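Local coordinates for protein pyruvate carboxylase n-terminal domain (Aquifex aeolicus, PDB 1ULZ) that forms the biotin carboxylase subunit of a bacterial pyruvate carboxylase, a multidomain protein of the ATP-grasp class, at residues T38-H41 and V42-D46; E142-A145 and L146-I150; E175-K178 and N179-A183; I322-E325 and D326-F329; E376-P379 and Y380-S383. The protein carries 1 engineered substitution. All blocks are in the same frame, centred on the assembly; numbering follows the deposited sequence.

Interaction 1. Residues T38-H41 and V42-D46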
loop_
_atom_site.group_PDB
_atom_site.type_symbol
_atom_site.label_atom_id
_atom_site.label_comp_id
_atom_site.label_asym_id
_atom_site.label_seq_id
_atom_site.Cartn_x
_atom_site.Cartn_y
_atom_site.Cartn_z
ATOM N N THR A 38 22.867 10.926 -9.627
ATOM C CA THR A 38 22.310 10.795 -8.284
ATOM C C THR A 38 20.887 10.244 -8.316
ATOM O O THR A 38 20.174 10.299 -7.318
ATOM C CB THR A 38 22.297 12.157 -7.514
ATOM O OG1 THR A 38 21.508 13.120 -8.229
ATOM C CG2 THR A 38 23.708 12.693 -7.357
ATOM N N ALA A 39 20.474 9.716 -9.464
ATOM C CA ALA A 39 19.132 9.163 -9.600
ATOM C C ALA A 39 18.918 8.015 -8.620
ATOM O O ALA A 39 19.870 7.363 -8.194
ATOM C CB ALA A 39 18.906 8.683 -11.028
ATOM N N ARG A 40 17.656 7.766 -8.284
ATOM C CA ARG A 40 17.300 6.709 -7.342
ATOM C C ARG A 40 17.719 5.304 -7.753
ATOM O O ARG A 40 18.326 4.584 -6.957
ATOM C CB ARG A 40 15.792 6.696 -7.097
ATOM C CG ARG A 40 15.410 6.184 -5.720
ATOM C CD ARG A 40 15.568 7.315 -4.724
ATOM N NE ARG A 40 16.489 6.991 -3.649
ATOM C CZ ARG A 40 16.971 7.892 -2.801
ATOM N NH1 ARG A 40 16.621 9.165 -2.912
ATOM N NH2 ARG A 40 17.799 7.517 -1.840
ATOM N N HIS A 41 17.397 4.900 -8.982
ATOM C CA HIS A 41 17.744 3.548 -9.411
ATOM C C HIS A 41 19.239 3.269 -9.349
ATOM O O HIS A 41 19.655 2.145 -9.082
ATOM C CB HIS A 41 17.186 3.239 -10.814
ATOM C CG HIS A 41 17.851 3.988 -11.926
ATOM N ND1 HIS A 41 17.626 5.327 -12.165
ATOM C CD2 HIS A 41 18.714 3.573 -12.884
ATOM C CE1 HIS A 41 18.322 5.704 -13.223
ATOM N NE2 HIS A 41 18.991 4.659 -13.680
ATOM N N VAL A 42 20.041 4.301 -9.576
ATOM C CA VAL A 42 21.489 4.171 -9.520
ATOM C C VAL A 42 21.915 3.736 -8.119
ATOM O O VAL A 42 22.764 2.857 -7.967
ATOM C CB VAL A 42 22.185 5.504 -9.834
ATOM C CG1 VAL A 42 23.669 5.371 -9.562
ATOM C CG2 VAL A 42 21.923 5.910 -11.288
ATOM N N LYS A 43 21.317 4.357 -7.103
ATOM C CA LYS A 43 21.625 4.045 -5.705
ATOM C C LYS A 43 21.094 2.682 -5.271
ATOM O O LYS A 43 21.750 1.962 -4.519
ATOM C CB LYS A 43 21.013 5.093 -4.768
ATOM C CG LYS A 43 21.444 6.525 -5.010
ATOM C CD LYS A 43 20.711 7.466 -4.051
ATOM C CE LYS A 43 21.124 8.916 -4.257
ATOM N NZ LYS A 43 20.330 9.811 -3.369
ATOM N N LEU A 44 19.893 2.339 -5.731
ATOM C CA LEU A 44 19.268 1.080 -5.346
ATOM C C LEU A 44 19.854 -0.175 -5.985
ATOM O O LEU A 44 19.761 -1.261 -5.410
ATOM C CB LEU A 44 17.764 1.137 -5.620
ATOM C CG LEU A 44 16.998 2.279 -4.943
ATOM C CD1 LEU A 44 15.507 1.993 -5.026
ATOM C CD2 LEU A 44 17.427 2.418 -3.488
ATOM N N ALA A 45 20.460 -0.038 -7.161
ATOM C CA ALA A 45 21.040 -1.193 -7.842
ATOM C C ALA A 45 22.307 -1.713 -7.157
ATOM O O ALA A 45 22.988 -0.970 -6.443
ATOM C CB ALA A 45 21.341 -0.843 -9.291
ATOM N N ASP A 46 22.613 -2.992 -7.368
ATOM C CA ASP A 46 23.811 -3.600 -6.787
ATOM C C ASP A 46 25.045 -3.121 -7.554
ATOM O O ASP A 46 26.113 -2.948 -6.978
ATOM C CB ASP A 46 23.724 -5.130 -6.839
ATOM C CG ASP A 46 22.466 -5.664 -6.177
ATOM O OD1 ASP A 46 21.586 -6.180 -6.896
ATOM O OD2 ASP A 46 22.348 -5.556 -4.936
HETATM O O HOH W 1 18.499 10.283 -5.401
#

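Interaction 2. Residues E142-A145 and L146-I150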
loop_
_atom_site.group_PDB
_atom_site.type_symbol
_atom_site.label_atom_id
_atom_site.label_comp_id
_atom_site.label_asym_id
_atom_site.label_seq_id
_atom_site.Cartn_x
_atom_site.Cartn_y
_atom_site.Cartn_z
ATOM N N GLU A 142 -22.545 2.014 -52.812
ATOM C CA GLU A 142 -21.875 1.088 -51.911
ATOM C C GLU A 142 -21.661 1.746 -50.557
ATOM O O GLU A 142 -21.778 1.098 -49.516
ATOM C CB GLU A 142 -20.529 0.660 -52.501
ATOM C CG GLU A 142 -19.646 -0.122 -51.544
ATOM C CD GLU A 142 -18.397 -0.657 -52.224
ATOM O OE1 GLU A 142 -18.538 -1.471 -53.163
ATOM O OE2 GLU A 142 -17.278 -0.267 -51.835
ATOM N N ALA A 143 -21.354 3.037 -50.574
ATOM C CA ALA A 143 -21.131 3.780 -49.338
ATOM C C ALA A 143 -22.425 3.862 -48.536
ATOM O O ALA A 143 -22.416 3.718 -47.314
ATOM C CB ALA A 143 -20.617 5.186 -49.650
ATOM N N LYS A 144 -23.538 4.089 -49.229
ATOM C CA LYS A 144 -24.833 4.187 -48.565
ATOM C C LYS A 144 -25.248 2.851 -47.965
ATOM O O LYS A 144 -25.839 2.805 -46.884
ATOM C CB LYS A 144 -25.909 4.671 -49.549
ATOM C CG LYS A 144 -25.739 6.130 -49.965
ATOM C CD LYS A 144 -26.956 6.685 -50.710
ATOM C CE LYS A 144 -27.119 6.029 -52.065
ATOM N NZ LYS A 144 -28.163 6.705 -52.881
ATOM N N ALA A 145 -24.930 1.767 -48.667
ATOM C CA ALA A 145 -25.281 0.425 -48.201
ATOM C C ALA A 145 -24.385 0.015 -47.044
ATOM O O ALA A 145 -24.833 -0.629 -46.095
ATOM C CB ALA A 145 -25.158 -0.585 -49.349
ATOM N N LEU A 146 -23.117 0.392 -47.129
ATOM C CA LEU A 146 -22.155 0.069 -46.082
ATOM C C LEU A 146 -22.498 0.803 -44.781
ATOM O O LEU A 146 -22.421 0.227 -43.692
ATOM C CB LEU A 146 -20.747 0.440 -46.541
ATOM C CG LEU A 146 -19.601 0.160 -45.564
ATOM C CD1 LEU A 146 -19.522 -1.333 -45.261
ATOM C CD2 LEU A 146 -18.290 0.657 -46.172
ATOM N N ALA A 147 -22.883 2.071 -44.901
ATOM C CA ALA A 147 -23.236 2.878 -43.736
ATOM C C ALA A 147 -24.433 2.306 -42.971
ATOM O O ALA A 147 -24.455 2.318 -41.739
ATOM C CB ALA A 147 -23.522 4.322 -44.170
ATOM N N ARG A 148 -25.428 1.806 -43.699
ATOM C CA ARG A 148 -26.620 1.224 -43.074
ATOM C C ARG A 148 -26.293 0.027 -42.194
ATOM O O ARG A 148 -26.849 -0.118 -41.111
ATOM C CB ARG A 148 -27.638 0.781 -44.131
ATOM C CG ARG A 148 -28.292 1.918 -44.875
ATOM C CD ARG A 148 -29.235 1.420 -45.961
ATOM N NE ARG A 148 -29.496 2.490 -46.920
ATOM C CZ ARG A 148 -29.189 2.424 -48.209
ATOM N NH1 ARG A 148 -28.614 1.334 -48.701
ATOM N NH2 ARG A 148 -29.444 3.457 -49.004
ATOM N N GLU A 149 -25.402 -0.848 -42.645
ATOM C CA GLU A 149 -25.089 -2.000 -41.816
ATOM C C GLU A 149 -24.132 -1.729 -40.666
ATOM O O GLU A 149 -24.181 -2.428 -39.661
ATOM C CB GLU A 149 -24.565 -3.163 -42.658
ATOM C CG GLU A 149 -23.507 -2.816 -43.645
ATOM C CD GLU A 149 -22.875 -4.066 -44.212
ATOM O OE1 GLU A 149 -22.220 -3.990 -45.274
ATOM O OE2 GLU A 149 -23.032 -5.134 -43.578
ATOM N N ILE A 150 -23.263 -0.728 -40.792
ATOM C CA ILE A 150 -22.350 -0.449 -39.692
ATOM C C ILE A 150 -22.986 0.541 -38.735
ATOM O O ILE A 150 -22.567 0.654 -37.586
ATOM C CB ILE A 150 -20.985 0.095 -40.174
ATOM C CG1 ILE A 150 -21.157 1.409 -40.923
ATOM C CG2 ILE A 150 -20.312 -0.923 -41.075
ATOM C CD1 ILE A 150 -19.841 1.960 -41.435
#

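Interaction 3. Residues E175-K178 and N179-A183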
loop_
_atom_site.group_PDB
_atom_site.type_symbol
_atom_site.label_atom_id
_atom_site.label_comp_id
_atom_site.label_asym_id
_atom_site.label_seq_id
_atom_site.Cartn_x
_atom_site.Cartn_y
_atom_site.Cartn_z
ATOM N N GLU A 175 -26.236 13.588 -45.240
ATOM C CA GLU A 175 -24.902 14.137 -45.019
ATOM C C GLU A 175 -23.858 13.305 -45.756
ATOM O O GLU A 175 -22.889 13.845 -46.295
ATOM C CB GLU A 175 -24.566 14.170 -43.528
ATOM C CG GLU A 175 -25.548 14.968 -42.679
ATOM C CD GLU A 175 -24.925 15.481 -41.388
ATOM O OE1 GLU A 175 -24.049 14.782 -40.827
ATOM O OE2 GLU A 175 -25.317 16.581 -40.936
ATOM N N LEU A 176 -24.056 11.990 -45.778
ATOM C CA LEU A 176 -23.123 11.098 -46.464
ATOM C C LEU A 176 -23.103 11.467 -47.951
ATOM O O LEU A 176 -22.045 11.661 -48.541
ATOM C CB LEU A 176 -23.566 9.639 -46.311
ATOM C CG LEU A 176 -22.512 8.530 -46.425
ATOM C CD1 LEU A 176 -23.144 7.317 -47.095
ATOM C CD2 LEU A 176 -21.310 8.995 -47.224
ATOM N N VAL A 177 -24.284 11.554 -48.552
ATOM C CA VAL A 177 -24.391 11.896 -49.966
ATOM C C VAL A 177 -23.695 13.218 -50.273
ATOM O O VAL A 177 -22.893 13.301 -51.203
ATOM C CB VAL A 177 -25.872 11.962 -50.402
ATOM C CG1 VAL A 177 -25.999 12.600 -51.783
ATOM C CG2 VAL A 177 -26.455 10.553 -50.412
ATOM N N LYS A 178 -23.985 14.243 -49.477
ATOM C CA LYS A 178 -23.373 15.553 -49.676
ATOM C C LYS A 178 -21.857 15.544 -49.472
ATOM O O LYS A 178 -21.123 16.186 -50.225
ATOM C CB LYS A 178 -24.036 16.575 -48.751
ATOM C CG LYS A 178 -25.470 16.886 -49.171
ATOM C CD LYS A 178 -26.246 17.669 -48.120
ATOM C CE LYS A 178 -27.621 18.073 -48.677
ATOM N NZ LYS A 178 -28.415 18.901 -47.735
ATOM N N ASN A 179 -21.385 14.816 -48.461
ATOM C CA ASN A 179 -19.953 14.737 -48.206
ATOM C C ASN A 179 -19.245 13.941 -49.295
ATOM O O ASN A 179 -18.111 14.249 -49.661
ATOM C CB ASN A 179 -19.672 14.092 -46.846
ATOM C CG ASN A 179 -19.937 15.034 -45.694
ATOM O OD1 ASN A 179 -19.607 16.212 -45.763
ATOM N ND2 ASN A 179 -20.525 14.515 -44.619
ATOM N N TYR A 180 -19.914 12.913 -49.805
ATOM C CA TYR A 180 -19.327 12.086 -50.848
ATOM C C TYR A 180 -19.153 12.890 -52.133
ATOM O O TYR A 180 -18.125 12.799 -52.795
ATOM C CB TYR A 180 -20.212 10.867 -51.137
ATOM C CG TYR A 180 -19.548 9.860 -52.052
ATOM C CD1 TYR A 180 -18.822 8.794 -51.534
ATOM C CD2 TYR A 180 -19.603 10.006 -53.434
ATOM C CE1 TYR A 180 -18.168 7.900 -52.366
ATOM C CE2 TYR A 180 -18.950 9.119 -54.275
ATOM C CZ TYR A 180 -18.234 8.068 -53.737
ATOM O OH TYR A 180 -17.577 7.180 -54.569
ATOM N N GLU A 181 -20.163 13.680 -52.479
ATOM C CA GLU A 181 -20.109 14.485 -53.692
ATOM C C GLU A 181 -19.069 15.594 -53.591
ATOM O O GLU A 181 -18.318 15.837 -54.541
ATOM C CB GLU A 181 -21.491 15.066 -53.990
ATOM C CG GLU A 181 -22.571 13.997 -53.971
ATOM C CD GLU A 181 -23.877 14.444 -54.590
ATOM O OE1 GLU A 181 -24.310 15.590 -54.339
ATOM O OE2 GLU A 181 -24.486 13.635 -55.319
ATOM N N GLN A 182 -19.013 16.255 -52.437
ATOM C CA GLN A 182 -18.051 17.331 -52.223
ATOM C C GLN A 182 -16.632 16.794 -52.286
ATOM O O GLN A 182 -15.733 17.432 -52.842
ATOM C CB GLN A 182 -18.281 17.989 -50.864
ATOM C CG GLN A 182 -17.249 19.057 -50.488
ATOM C CD GLN A 182 -17.145 20.190 -51.506
ATOM O OE1 GLN A 182 -18.154 20.663 -52.035
ATOM N NE2 GLN A 182 -15.918 20.640 -51.769
ATOM N N ALA A 183 -16.437 15.610 -51.718
ATOM C CA ALA A 183 -15.126 14.989 -51.696
ATOM C C ALA A 183 -14.660 14.553 -53.081
ATOM O O ALA A 183 -13.498 14.762 -53.444
ATOM C CB ALA A 183 -15.132 13.791 -50.746
#

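Interaction 4. Residues I322-E325 and D326-F329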
loop_
_atom_site.group_PDB
_atom_site.type_symbol
_atom_site.label_atom_id
_atom_site.label_comp_id
_atom_site.label_asym_id
_atom_site.label_seq_id
_atom_site.Cartn_x
_atom_site.Cartn_y
_atom_site.Cartn_z
ATOM N N ILE A 322 -1.336 -19.510 -12.526
ATOM C CA ILE A 322 -2.624 -18.862 -12.293
ATOM C C ILE A 322 -3.572 -19.202 -13.436
ATOM O O ILE A 322 -3.254 -18.953 -14.595
ATOM C CB ILE A 322 -2.494 -17.324 -12.251
ATOM C CG1 ILE A 322 -1.501 -16.896 -11.170
ATOM C CG2 ILE A 322 -3.859 -16.701 -11.991
ATOM C CD1 ILE A 322 -1.326 -15.379 -11.074
ATOM N N LYS A 323 -4.726 -19.778 -13.115
ATOM C CA LYS A 323 -5.708 -20.111 -14.145
ATOM C C LYS A 323 -6.640 -18.908 -14.271
ATOM O O LYS A 323 -6.798 -18.153 -13.318
ATOM C CB LYS A 323 -6.521 -21.345 -13.737
ATOM C CG LYS A 323 -5.717 -22.622 -13.522
ATOM C CD LYS A 323 -6.654 -23.770 -13.111
ATOM C CE LYS A 323 -5.890 -25.045 -12.747
ATOM N NZ LYS A 323 -5.014 -24.857 -11.546
ATOM N N GLN A 324 -7.264 -18.732 -15.431
ATOM C CA GLN A 324 -8.159 -17.593 -15.638
ATOM C C GLN A 324 -9.259 -17.506 -14.583
ATOM O O GLN A 324 -9.657 -16.412 -14.168
ATOM C CB GLN A 324 -8.803 -17.662 -17.023
ATOM C CG GLN A 324 -9.577 -16.410 -17.387
ATOM C CD GLN A 324 -8.693 -15.175 -17.406
ATOM O OE1 GLN A 324 -7.788 -15.059 -18.231
ATOM N NE2 GLN A 324 -8.945 -14.253 -16.490
ATOM N N GLU A 325 -9.748 -18.665 -14.149
ATOM C CA GLU A 325 -10.805 -18.709 -13.151
ATOM C C GLU A 325 -10.333 -18.194 -11.800
ATOM O O GLU A 325 -11.151 -17.811 -10.968
ATOM C CB GLU A 325 -11.325 -20.135 -13.004
ATOM C CG GLU A 325 -10.278 -21.094 -12.477
ATOM C CD GLU A 325 -10.675 -22.538 -12.661
ATOM O OE1 GLU A 325 -11.644 -22.980 -12.003
ATOM O OE2 GLU A 325 -10.023 -23.231 -13.473
ATOM N N ASP A 326 -9.021 -18.189 -11.571
ATOM C CA ASP A 326 -8.484 -17.702 -10.297
ATOM C C ASP A 326 -8.382 -16.171 -10.272
ATOM O O ASP A 326 -8.164 -15.579 -9.214
ATOM C CB ASP A 326 -7.080 -18.271 -10.018
ATOM C CG ASP A 326 -7.029 -19.796 -10.053
ATOM O OD1 ASP A 326 -7.988 -20.456 -9.590
ATOM O OD2 ASP A 326 -6.004 -20.334 -10.533
ATOM N N VAL A 327 -8.525 -15.537 -11.432
ATOM C CA VAL A 327 -8.421 -14.080 -11.520
ATOM C C VAL A 327 -9.684 -13.390 -11.027
ATOM O O VAL A 327 -10.707 -13.400 -11.707
ATOM C CB VAL A 327 -8.144 -13.615 -12.980
ATOM C CG1 VAL A 327 -7.880 -12.114 -13.004
ATOM C CG2 VAL A 327 -6.953 -14.373 -13.561
ATOM N N LYS A 328 -9.605 -12.791 -9.842
ATOM C CA LYS A 328 -10.744 -12.093 -9.257
ATOM C C LYS A 328 -10.549 -10.580 -9.300
ATOM O O LYS A 328 -9.422 -10.085 -9.362
ATOM C CB LYS A 328 -10.953 -12.528 -7.803
ATOM C CG LYS A 328 -11.107 -14.026 -7.608
ATOM C CD LYS A 328 -12.272 -14.590 -8.403
ATOM C CE LYS A 328 -12.461 -16.067 -8.080
ATOM N NZ LYS A 328 -13.437 -16.729 -8.998
ATOM N N PHE A 329 -11.658 -9.850 -9.253
ATOM C CA PHE A 329 -11.632 -8.394 -9.300
ATOM C C PHE A 329 -12.300 -7.849 -8.052
ATOM O O PHE A 329 -13.524 -7.881 -7.914
ATOM C CB PHE A 329 -12.334 -7.922 -10.569
ATOM C CG PHE A 329 -11.689 -8.435 -11.825
ATOM C CD1 PHE A 329 -10.500 -7.888 -12.281
ATOM C CD2 PHE A 329 -12.225 -9.521 -12.502
ATOM C CE1 PHE A 329 -9.852 -8.418 -13.390
ATOM C CE2 PHE A 329 -11.583 -10.056 -13.609
ATOM C CZ PHE A 329 -10.395 -9.505 -14.050
#

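Interaction 5. Residues E376-P379 and Y380-S383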
loop_
_atom_site.group_PDB
_atom_site.type_symbol
_atom_site.label_atom_id
_atom_site.label_comp_id
_atom_site.label_asym_id
_atom_site.label_seq_id
_atom_site.Cartn_x
_atom_site.Cartn_y
_atom_site.Cartn_z
ATOM N N GLU A 376 15.455 16.167 -9.573
ATOM C CA GLU A 376 15.482 17.156 -10.638
ATOM C C GLU A 376 14.788 16.670 -11.894
ATOM O O GLU A 376 14.936 15.515 -12.293
ATOM C CB GLU A 376 16.931 17.512 -10.983
ATOM C CG GLU A 376 17.052 18.753 -11.850
ATOM C CD GLU A 376 18.378 18.838 -12.579
ATOM O OE1 GLU A 376 19.420 18.446 -11.993
ATOM O OE2 GLU A 376 18.372 19.306 -13.737
ATOM N N VAL A 377 14.025 17.560 -12.516
ATOM C CA VAL A 377 13.329 17.225 -13.751
ATOM C C VAL A 377 14.115 17.829 -14.922
ATOM O O VAL A 377 13.954 19.015 -15.226
ATOM C CB VAL A 377 11.894 17.808 -13.759
ATOM C CG1 VAL A 377 11.189 17.424 -15.038
ATOM C CG2 VAL A 377 11.107 17.299 -12.555
ATOM N N THR A 378 14.982 17.033 -15.555
ATOM C CA THR A 378 15.771 17.521 -16.692
ATOM C C THR A 378 14.895 17.592 -17.936
ATOM O O THR A 378 13.829 16.993 -17.982
ATOM C CB THR A 378 16.978 16.606 -16.998
ATOM O OG1 THR A 378 16.515 15.334 -17.469
ATOM C CG2 THR A 378 17.821 16.400 -15.749
ATOM N N PRO A 379 15.334 18.324 -18.968
ATOM C CA PRO A 379 14.550 18.446 -20.198
ATOM C C PRO A 379 14.740 17.268 -21.154
ATOM O O PRO A 379 14.173 17.250 -22.249
ATOM C CB PRO A 379 15.067 19.745 -20.793
ATOM C CG PRO A 379 16.531 19.658 -20.469
ATOM C CD PRO A 379 16.541 19.171 -19.027
ATOM N N TYR A 380 15.524 16.281 -20.729
ATOM C CA TYR A 380 15.815 15.113 -21.558
ATOM C C TYR A 380 14.805 13.966 -21.488
ATOM O O TYR A 380 14.578 13.275 -22.485
ATOM C CB TYR A 380 17.195 14.577 -21.192
ATOM C CG TYR A 380 18.246 15.656 -21.127
ATOM C CD1 TYR A 380 18.963 15.882 -19.960
ATOM C CD2 TYR A 380 18.505 16.465 -22.226
ATOM C CE1 TYR A 380 19.910 16.887 -19.890
ATOM C CE2 TYR A 380 19.450 17.474 -22.164
ATOM C CZ TYR A 380 20.148 17.680 -20.996
ATOM O OH TYR A 380 21.086 18.690 -20.930
ATOM N N TYR A 381 14.209 13.759 -20.315
ATOM C CA TYR A 381 13.248 12.671 -20.125
ATOM C C TYR A 381 11.874 13.185 -19.711
ATOM O O TYR A 381 11.656 14.396 -19.633
ATOM C CB TYR A 381 13.766 11.707 -19.055
ATOM C CG TYR A 381 15.239 11.390 -19.184
ATOM C CD1 TYR A 381 16.161 11.909 -18.285
ATOM C CD2 TYR A 381 15.706 10.575 -20.210
ATOM C CE1 TYR A 381 17.513 11.625 -18.402
ATOM C CE2 TYR A 381 17.051 10.287 -20.338
ATOM C CZ TYR A 381 17.949 10.812 -19.433
ATOM O OH TYR A 381 19.286 10.516 -19.553
ATOM N N ASP A 382 10.957 12.262 -19.424
ATOM C CA ASP A 382 9.600 12.633 -19.025
ATOM C C ASP A 382 9.580 13.497 -17.763
ATOM O O ASP A 382 10.560 13.571 -17.016
ATOM C CB ASP A 382 8.740 11.381 -18.811
ATOM C CG ASP A 382 9.209 10.545 -17.636
ATOM O OD1 ASP A 382 9.608 9.381 -17.854
ATOM O OD2 ASP A 382 9.178 11.051 -16.491
ATOM N N SER A 383 8.448 14.146 -17.527
ATOM C CA SER A 383 8.297 15.019 -16.373
ATOM C C SER A 383 7.614 14.362 -15.173
ATOM O O SER A 383 7.215 15.047 -14.233
ATOM C CB SER A 383 7.511 16.258 -16.792
ATOM O OG SER A 383 6.313 15.876 -17.449
HETATM O O HOH W 2 13.055 14.571 -17.300
#

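Interaction 1. Residues T38-H41 and V42-D46
With chi1 at 70°, His41 sets its CG between its own backbone N and carbonyl carbon, which lays the imidazole beside the next residue, Val42, whose CG2 hangs over one ring face. The two belong to the first turn of helix 40-44, the short helix of a beta-alpha-beta unit between strands 28-32 and 47-50 in the Rossmann-like N-terminal domain. CG2 of Val42 stands 4.1 Å from the centroid of the His41 ring, a CH-pi contact, and also 4.1 Å from CB of Ala39, the small residue at the N-cap. The ring suits a buried site because its NE2 is hydrogen-bonded to Ile31 O.

Arg40 takes another course. Its chain bends at chi2 and chi3, while Lys43 runs extended beyond CG; this lets the two side chains cross, with Lys43 CD 3.7 Å from Arg40 NH2, over one face of the guanidinium. The two cations share a carboxylate, Glu410 of the second subunit, which forms a salt bridge with Arg40 and a long, weak ion pair with Lys43; long flexible side chains suit this subunit boundary. The helical turn is held by the hydrogen bonds Leu44 N to Arg40 O, 3.0 Å, and Ala45 N to His41 O. Finally, a water accepts from Lys43 NZ at 2.8 Å and donates to Thr38 O at 2.5 Å.

Interaction 2. Residues E142-A145 and L146-I150
Arg148 folds back over Lys144 and Ala145, one turn earlier in helix 140-150, an i to i+4 contact with Lys144 and i to i+3 with Ala145 along an alpha helix of the ATP-grasp region. Its CB starts 3.7 Å from Ala145 O. CG, placed beside the backbone N by a chi1 of -69°, comes to 3.3 Å from Lys144 O, and CD and NE pass the same carbonyl oxygen a little farther off. The chain is extended from CG to NE, and a chi4 of 119° then turns the guanidinium so that Lys144 O lies over one of its faces. At the tip, NH1 reaches Ala145 CA at 3.5 Å, where the short methyl of Ala145 lets the flat group come close, and NH2 lies 3.8 Å from Lys144 CB.

Each positive side chain has its own acid, which probably offsets their mutual repulsion: Arg148 NH2 forms a salt bridge with Glu173, on helix 173-189, and Lys144 NZ one with Glu141. Ala143 and Ala147 are buried, and their small side chains suit the face that packs on Leu137, Tyr152 and Leu176. The backbone bond from Arg148 N to Lys144 O is weak, at 3.4 Å, whereas Leu146 N reaches Glu142 O at 2.8 Å.

Interaction 3. Residues E175-K178 and N179-A183
This is a contact between successive turns of one alpha helix, 173-189, lying at the surface with one side turned inward. Backbone hydrogen bonds set its frame: Asn179 N to Glu175 O and Tyr180 N to Leu176 O, each 2.8 Å, and Gln182 N follows to Lys178 O at 3.1 Å. Asn179 holds its CG beside the backbone N (chi1 -76°), which carries the amide back along the helix until ND2 is 3.0 Å from Glu175 O. The angle there is too poor for a hydrogen bond; ND2 instead makes a weak one to Ile169 O, on strand 168-170.

In the ATP-grasp region the helix lies against that strand, strand 196-200 and helix 140-150, and its residues are sorted accordingly. Leu176 is buried and apolar, its CD2 4.5 Å from Tyr180 CB. The phenol of Tyr180 continues away from the first turn to pack on Leu140 and Leu196, its CG set anti to the backbone N at chi1 -171°. Val177 and Glu181 run side by side, pointing the same way, though the detail is doubtful because Glu181 CG is modelled too close to Val177 O. Glu175 and Gln182 have polar ends suited to the outer part of the helix: Glu175 OE1 accepts from Arg171 N, and Gln182 NE2 donates to Glu186 OE1.

Interaction 4. Residues I322-E325 and D326-F329
Asp326 N donates to Lys323 O at 2.8 Å, and Asp326 returns the bond through its side chain, OD2 accepting from Lys323 N at 2.9 Å. The carboxylate gets there because its CG sits anti to the carbonyl carbon (chi1 -55°), and the N-H meets OD2 from above the carboxylate plane. Aspartate fits, its short chain folding straight back onto the peptide three residues earlier. The turn is a single 3-10 turn in the loop between helix 307-315 and strand 332-339, continued by Val327 N to Gln324 O at 3.1 Å. Beyond it Lys328 bends at chi2, and its NZ donates a hydrogen bond to Glu325 O, 3.2 Å, almost in line with the C=O.

On the inner side, Ile322 CG2 meets Val327 CG2 at 4.2 Å; beta-branched chains present a methyl close to the backbone, which suits this tight turn. Gln324 lays NE2 against Val327 CG2 at 3.5 Å while its OE1 accepts from His222 N, tying the turn to strand 220-232.

The Asp326 and Glu325 side chains run side by side, their carboxylate oxygens not in contact, which probably costs a little electrostatic energy. With Lys323 NZ 4.7 Å from Asp326 OD2 and a backbone N-H already bound there, Asp326 is likely to stay ionised.

Interaction 5. Residues E376-P379 and Y380-S383
Tyr380, Pro379 and Thr378 carry this turn, and a distinct contact joins the proline to the tyrosine that follows it. The two side chains lie side by side, and Pro379 CG stands over the middle of the Tyr380 ring, 4.0 Å from its centroid and 11° off the ring normal. This is a CH-pi contact of the kind proline makes well, since its ring presents rigid CH groups to an aromatic face. Tyr380 reaches this place with CG beside its backbone N, at chi1 -48°.

Thr378 comes from another direction, crossing Tyr380 at about a right angle. Its OG1 lies 3.5 Å from Tyr380 CD1 and equally 3.5 Å from Tyr381 CD1, so one small hydroxyl fits in beside both rings; threonine is small enough for this buried site and brings both a methyl and a hydroxyl. Farther along, Tyr381 reaches across to neighbouring loops, its OH hydrogen-bonded to Pro55 O and its ring in a cation-pi contact with Arg10.

Inside the bend the backbone is bridged by a water, which lies 2.6 Å from Thr378 O and 2.7 Å from Asp382 O, and accepts a weak bond from Tyr381 N. Val377 CG1 meets the far side of the bend, 4.0 Å from Ser383 CA. This water-bridged bend belongs to the long connection between two neighbouring antiparallel strands, 365-369 and 384-392, in the C-terminal domain of the biotin carboxylase fold.

In the fold
From the N terminus, all five contacts are local and follow in series; none nests in or crosses another. Interaction 1 closes the helix between two strands of the N-terminal parallel sheet, at the boundary with the second subunit. Interactions 2 and 3 lie in the ATP-grasp region, their centres about 14 Å apart; their helices touch, with Leu176 CD1 3.7 Å from Ala143 O. Interaction 4 closes a turn leading to strand 332-339 of the large antiparallel sheet, and interaction 5 a bend between two strands of that sheet. Interactions 1 and 5 come within about 7 Å at their nearest atoms, whereas interactions 1 and 3 are about 60 Å apart between centres.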